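Local coordinates for protein eukaryotic peptide chain release factor GTP-binding subunit (Schizosaccharomyces pombe, PDB 1R5B) that is the GTP-binding subunit of a translation release factor, with a P-loop domain followed by beta-barrel domains, at residues Glu294-Val306 against Asn310-Ala322. Residues are numbered along the deposited sequence; the frame is centred on the assembly and turned at random.
Sequences EAGSIKKNSNVLV and NQTLEVTAIYDEA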
loop_
_atom_site.group_PDB
_atom_site.type_symbol
_atom_site.label_atom_id
_atom_site.label_comp_id
_atom_site.label_asym_id
_atom_site.label_seq_id
_atom_site.Cartn_x
_atom_site.Cartn_y
_atom_site.Cartn_z
ATOM N N GLU A 294 -8.752 3.655 -2.290
ATOM C CA GLU A 294 -7.338 3.776 -2.670
ATOM C C GLU A 294 -6.530 4.593 -1.683
ATOM O O GLU A 294 -5.327 4.383 -1.541
ATOM C CB GLU A 294 -7.205 4.383 -4.058
ATOM C CG GLU A 294 -7.803 3.508 -5.149
ATOM C CD GLU A 294 -7.154 2.137 -5.254
ATOM O OE1 GLU A 294 -5.949 1.969 -4.930
ATOM O OE2 GLU A 294 -7.873 1.223 -5.689
ATOM N N ALA A 295 -7.194 5.498 -0.985
ATOM C CA ALA A 295 -6.539 6.315 0.003
ATOM C C ALA A 295 -7.545 6.755 1.035
ATOM O O ALA A 295 -8.725 6.900 0.741
ATOM C CB ALA A 295 -5.928 7.555 -0.682
ATOM N N GLY A 296 -7.055 6.995 2.240
ATOM C CA GLY A 296 -7.802 7.669 3.285
ATOM C C GLY A 296 -8.769 6.749 3.979
ATOM O O GLY A 296 -8.615 5.531 3.951
ATOM N N SER A 297 -9.766 7.330 4.623
ATOM C CA SER A 297 -10.756 6.543 5.362
ATOM C C SER A 297 -12.144 7.169 5.261
ATOM O O SER A 297 -12.291 8.310 4.847
ATOM C CB SER A 297 -10.337 6.439 6.820
ATOM O OG SER A 297 -10.536 7.676 7.461
ATOM N N ILE A 298 -13.157 6.422 5.671
ATOM C CA ILE A 298 -14.540 6.892 5.599
ATOM C C ILE A 298 -15.333 6.361 6.807
ATOM O O ILE A 298 -15.208 5.196 7.179
ATOM C CB ILE A 298 -15.160 6.474 4.224
ATOM C CG1 ILE A 298 -16.502 7.140 3.977
ATOM C CG2 ILE A 298 -15.349 4.966 4.131
ATOM C CD1 ILE A 298 -16.406 8.530 3.527
ATOM N N LYS A 299 -16.104 7.250 7.430
ATOM C CA LYS A 299 -16.999 6.912 8.531
ATOM C C LYS A 299 -18.435 6.879 8.004
ATOM O O LYS A 299 -18.739 7.467 6.972
ATOM C CB LYS A 299 -16.906 7.979 9.641
ATOM C CG LYS A 299 -15.699 7.858 10.592
ATOM C CD LYS A 299 -14.918 9.199 10.789
ATOM C CE LYS A 299 -15.156 9.878 12.139
ATOM N NZ LYS A 299 -13.878 10.313 12.800
ATOM N N LYS A 300 -19.321 6.208 8.723
ATOM C CA LYS A 300 -20.746 6.294 8.443
ATOM C C LYS A 300 -21.212 7.718 8.729
ATOM O O LYS A 300 -20.773 8.342 9.702
ATOM C CB LYS A 300 -21.527 5.298 9.312
ATOM C CG LYS A 300 -22.989 5.116 8.921
ATOM C CD LYS A 300 -23.748 4.339 9.997
ATOM C CE LYS A 300 -25.269 4.468 9.867
ATOM N NZ LYS A 300 -25.827 3.450 8.946
ATOM N N ASN A 301 -22.114 8.209 7.887
ATOM C CA ASN A 301 -22.608 9.590 7.943
ATOM C C ASN A 301 -21.538 10.645 7.674
ATOM O O ASN A 301 -21.460 11.659 8.365
ATOM C CB ASN A 301 -23.318 9.856 9.260
ATOM C CG ASN A 301 -24.452 8.882 9.499
ATOM O OD1 ASN A 301 -25.518 8.986 8.881
ATOM N ND2 ASN A 301 -24.229 7.921 10.390
ATOM N N SER A 302 -20.722 10.390 6.660
ATOM C CA SER A 302 -19.731 11.344 6.194
ATOM C C SER A 302 -20.114 11.845 4.811
ATOM O O SER A 302 -20.609 11.082 3.984
ATOM C CB SER A 302 -18.360 10.686 6.112
ATOM O OG SER A 302 -18.037 10.079 7.347
ATOM N N ASN A 303 -19.881 13.126 4.562
ATOM C CA ASN A 303 -20.051 13.675 3.232
ATOM C C ASN A 303 -18.857 13.291 2.385
ATOM O O ASN A 303 -17.762 13.139 2.898
ATOM C CB ASN A 303 -20.191 15.200 3.285
ATOM C CG ASN A 303 -21.548 15.645 3.789
ATOM O OD1 ASN A 303 -22.466 14.845 3.941
ATOM N ND2 ASN A 303 -21.677 16.936 4.042
ATOM N N VAL A 304 -19.089 13.108 1.090
ATOM C CA VAL A 304 -18.036 12.852 0.132
ATOM C C VAL A 304 -18.322 13.645 -1.125
ATOM O O VAL A 304 -19.434 14.056 -1.363
ATOM C CB VAL A 304 -17.904 11.350 -0.215
ATOM C CG1 VAL A 304 -17.754 10.512 1.050
ATOM C CG2 VAL A 304 -19.086 10.867 -1.036
ATOM N N LEU A 305 -17.293 13.847 -1.933
ATOM C CA LEU A 305 -17.404 14.597 -3.181
ATOM C C LEU A 305 -17.279 13.625 -4.326
ATOM O O LEU A 305 -16.449 12.735 -4.286
ATOM C CB LEU A 305 -16.296 15.646 -3.259
ATOM C CG LEU A 305 -16.369 16.609 -4.434
ATOM C CD1 LEU A 305 -17.600 17.507 -4.331
ATOM C CD2 LEU A 305 -15.110 17.441 -4.506
ATOM N N VAL A 306 -18.131 13.762 -5.330
ATOM C CA VAL A 306 -17.945 13.014 -6.554
ATOM C C VAL A 306 -17.202 13.916 -7.519
ATOM O O VAL A 306 -17.746 14.926 -7.964
ATOM C CB VAL A 306 -19.271 12.580 -7.207
ATOM C CG1 VAL A 306 -18.982 11.639 -8.378
ATOM C CG2 VAL A 306 -20.203 11.917 -6.204
ATOM N N ASN A 310 -18.038 17.546 -9.180
ATOM C CA ASN A 310 -18.100 18.441 -8.030
ATOM C C ASN A 310 -19.452 18.401 -7.291
ATOM O O ASN A 310 -19.978 19.433 -6.854
ATOM C CB ASN A 310 -17.749 19.868 -8.477
ATOM C CG ASN A 310 -17.153 20.707 -7.359
ATOM O OD1 ASN A 310 -16.485 20.187 -6.466
ATOM N ND2 ASN A 310 -17.394 22.026 -7.410
ATOM N N GLN A 311 -19.985 17.191 -7.137
ATOM C CA GLN A 311 -21.252 16.956 -6.460
ATOM C C GLN A 311 -21.036 16.267 -5.107
ATOM O O GLN A 311 -20.408 15.207 -5.029
ATOM C CB GLN A 311 -22.133 16.081 -7.349
ATOM C CG GLN A 311 -23.516 15.728 -6.777
ATOM C CD GLN A 311 -24.469 16.906 -6.731
ATOM O OE1 GLN A 311 -25.280 17.011 -5.813
ATOM N NE2 GLN A 311 -24.375 17.792 -7.718
ATOM N N THR A 312 -21.569 16.870 -4.050
ATOM C CA THR A 312 -21.484 16.314 -2.702
ATOM C C THR A 312 -22.592 15.285 -2.466
ATOM O O THR A 312 -23.692 15.433 -2.973
ATOM C CB THR A 312 -21.551 17.455 -1.651
ATOM O OG1 THR A 312 -20.386 18.292 -1.759
ATOM C CG2 THR A 312 -21.451 16.906 -0.242
ATOM N N LEU A 313 -22.271 14.234 -1.711
ATOM C CA LEU A 313 -23.231 13.209 -1.283
ATOM C C LEU A 313 -22.922 12.764 0.145
ATOM O O LEU A 313 -21.796 12.877 0.605
ATOM C CB LEU A 313 -23.151 11.979 -2.185
ATOM C CG LEU A 313 -23.553 12.090 -3.657
ATOM C CD1 LEU A 313 -23.111 10.828 -4.385
ATOM C CD2 LEU A 313 -25.067 12.307 -3.827
ATOM N N GLU A 314 -23.919 12.236 0.840
ATOM C CA GLU A 314 -23.708 11.701 2.170
ATOM C C GLU A 314 -23.677 10.173 2.137
ATOM O O GLU A 314 -24.593 9.540 1.636
ATOM C CB GLU A 314 -24.799 12.185 3.114
ATOM C CG GLU A 314 -24.447 12.003 4.586
ATOM C CD GLU A 314 -25.623 12.180 5.526
ATOM O OE1 GLU A 314 -26.736 12.542 5.070
ATOM O OE2 GLU A 314 -25.425 11.953 6.738
ATOM N N VAL A 315 -22.610 9.586 2.666
ATOM C CA VAL A 315 -22.550 8.147 2.893
ATOM C C VAL A 315 -23.353 7.764 4.154
ATOM O O VAL A 315 -22.932 8.058 5.266
ATOM C CB VAL A 315 -21.087 7.694 3.046
ATOM C CG1 VAL A 315 -20.999 6.226 3.459
ATOM C CG2 VAL A 315 -20.333 7.942 1.746
ATOM N N THR A 316 -24.504 7.117 3.977
ATOM C CA THR A 316 -25.367 6.733 5.107
ATOM C C THR A 316 -25.122 5.317 5.631
ATOM O O THR A 316 -25.619 4.956 6.705
ATOM C CB THR A 316 -26.867 6.880 4.736
ATOM O OG1 THR A 316 -27.193 6.024 3.632
ATOM C CG2 THR A 316 -27.176 8.285 4.232
ATOM N N ALA A 317 -24.383 4.512 4.875
ATOM C CA ALA A 317 -24.044 3.165 5.324
ATOM C C ALA A 317 -22.876 2.571 4.551
ATOM O O ALA A 317 -22.690 2.877 3.384
ATOM C CB ALA A 317 -25.263 2.250 5.229
ATOM N N ILE A 318 -22.117 1.711 5.224
ATOM C CA ILE A 318 -20.978 1.009 4.650
ATOM C C ILE A 318 -21.151 -0.498 4.841
ATOM O O ILE A 318 -21.581 -0.943 5.899
ATOM C CB ILE A 318 -19.670 1.464 5.349
ATOM C CG1 ILE A 318 -19.557 2.994 5.346
ATOM C CG2 ILE A 318 -18.448 0.833 4.682
ATOM C CD1 ILE A 318 -18.415 3.517 6.185
ATOM N N TYR A 319 -20.788 -1.271 3.821
ATOM C CA TYR A 319 -20.863 -2.736 3.871
ATOM C C TYR A 319 -19.602 -3.348 3.262
ATOM O O TYR A 319 -19.058 -2.825 2.292
ATOM C CB TYR A 319 -22.084 -3.252 3.097
ATOM C CG TYR A 319 -23.428 -2.740 3.575
ATOM C CD1 TYR A 319 -24.001 -1.596 3.022
ATOM C CD2 TYR A 319 -24.147 -3.423 4.555
ATOM C CE1 TYR A 319 -25.253 -1.135 3.448
ATOM C CE2 TYR A 319 -25.397 -2.970 4.988
ATOM C CZ TYR A 319 -25.942 -1.829 4.431
ATOM O OH TYR A 319 -27.163 -1.381 4.868
ATOM N N ASP A 320 -19.142 -4.463 3.822
ATOM C CA ASP A 320 -17.959 -5.146 3.281
ATOM C C ASP A 320 -18.390 -6.167 2.238
ATOM O O ASP A 320 -19.588 -6.325 1.985
ATOM C CB ASP A 320 -17.149 -5.823 4.391
ATOM C CG ASP A 320 -17.963 -6.803 5.192
ATOM O OD1 ASP A 320 -18.879 -7.438 4.633
ATOM O OD2 ASP A 320 -17.758 -6.996 6.404
ATOM N N GLU A 321 -17.420 -6.880 1.658
ATOM C CA GLU A 321 -17.711 -7.917 0.647
ATOM C C GLU A 321 -18.617 -9.062 1.150
ATOM O O GLU A 321 -19.111 -9.863 0.342
ATOM C CB GLU A 321 -16.403 -8.484 0.046
ATOM C CG GLU A 321 -16.131 -8.052 -1.401
ATOM C CD GLU A 321 -14.649 -7.856 -1.734
ATOM O OE1 GLU A 321 -13.775 -8.004 -0.846
ATOM O OE2 GLU A 321 -14.358 -7.550 -2.909
ATOM N N ALA A 322 -18.817 -9.146 2.469
ATOM C CA ALA A 322 -19.819 -10.048 3.059
ATOM C C ALA A 322 -21.087 -9.320 3.572
ATOM O O ALA A 322 -21.645 -9.694 4.614
ATOM C CB ALA A 322 -19.191 -10.877 4.176
#
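Val304 and Val315 meet at the apolar centre, their side chains crossing at about a right angle with Val304 CG1 3.7 Å from Val315 CG2. A chi1 of -53° sets Val304 CG1 opposite the carbonyl carbon and beside the backbone N, and this is the methyl that reaches Val315. On the same face, Val306 CG2 packs against Leu313 CD1 at 3.6 Å. Past the bend at Lys299-Lys300, Ile318 CD1 lies over the backbone of Ile298 and Lys300 and touches Ile298 CG2 at 4.0 Å. Phe274 and Ile326 extend this apolar layer.

The backbones of 302-306 and 311-319 form an antiparallel hairpin. Val304 and Leu313 are a hydrogen-bonded pair, with Val304 N to Leu313 O at 2.8 Å and a return bond from Leu313 N to Val304 O. Val306 and Gln311 form the next such pair. G1 beta bulges occur at both ends, where Asn310 and Gln311 face Val306, and Asn301 and Ser302 face Val315.

The opposite face is more polar. Asn303 OD1 sits 3.5 Å from Glu314 CG, touching the aliphatic part of that extended side chain. Leu305 spreads both methyls against Asn310 OD1. At the bend, the Lys300 chain runs alongside Thr316 O and turns at its last torsion (chi4 87°). Lys300 NZ then bonds Thr316 O at 2.7 Å, in the carbonyl plane. Glu325 adds a long, weak ion pair to the same ammonium.

The hairpin is thus two-sided: Val304, Val306, Leu313 and Val315 are buried and probably face the barrel interior; the other face is mostly polar, with Leu305 buried there against Pro358.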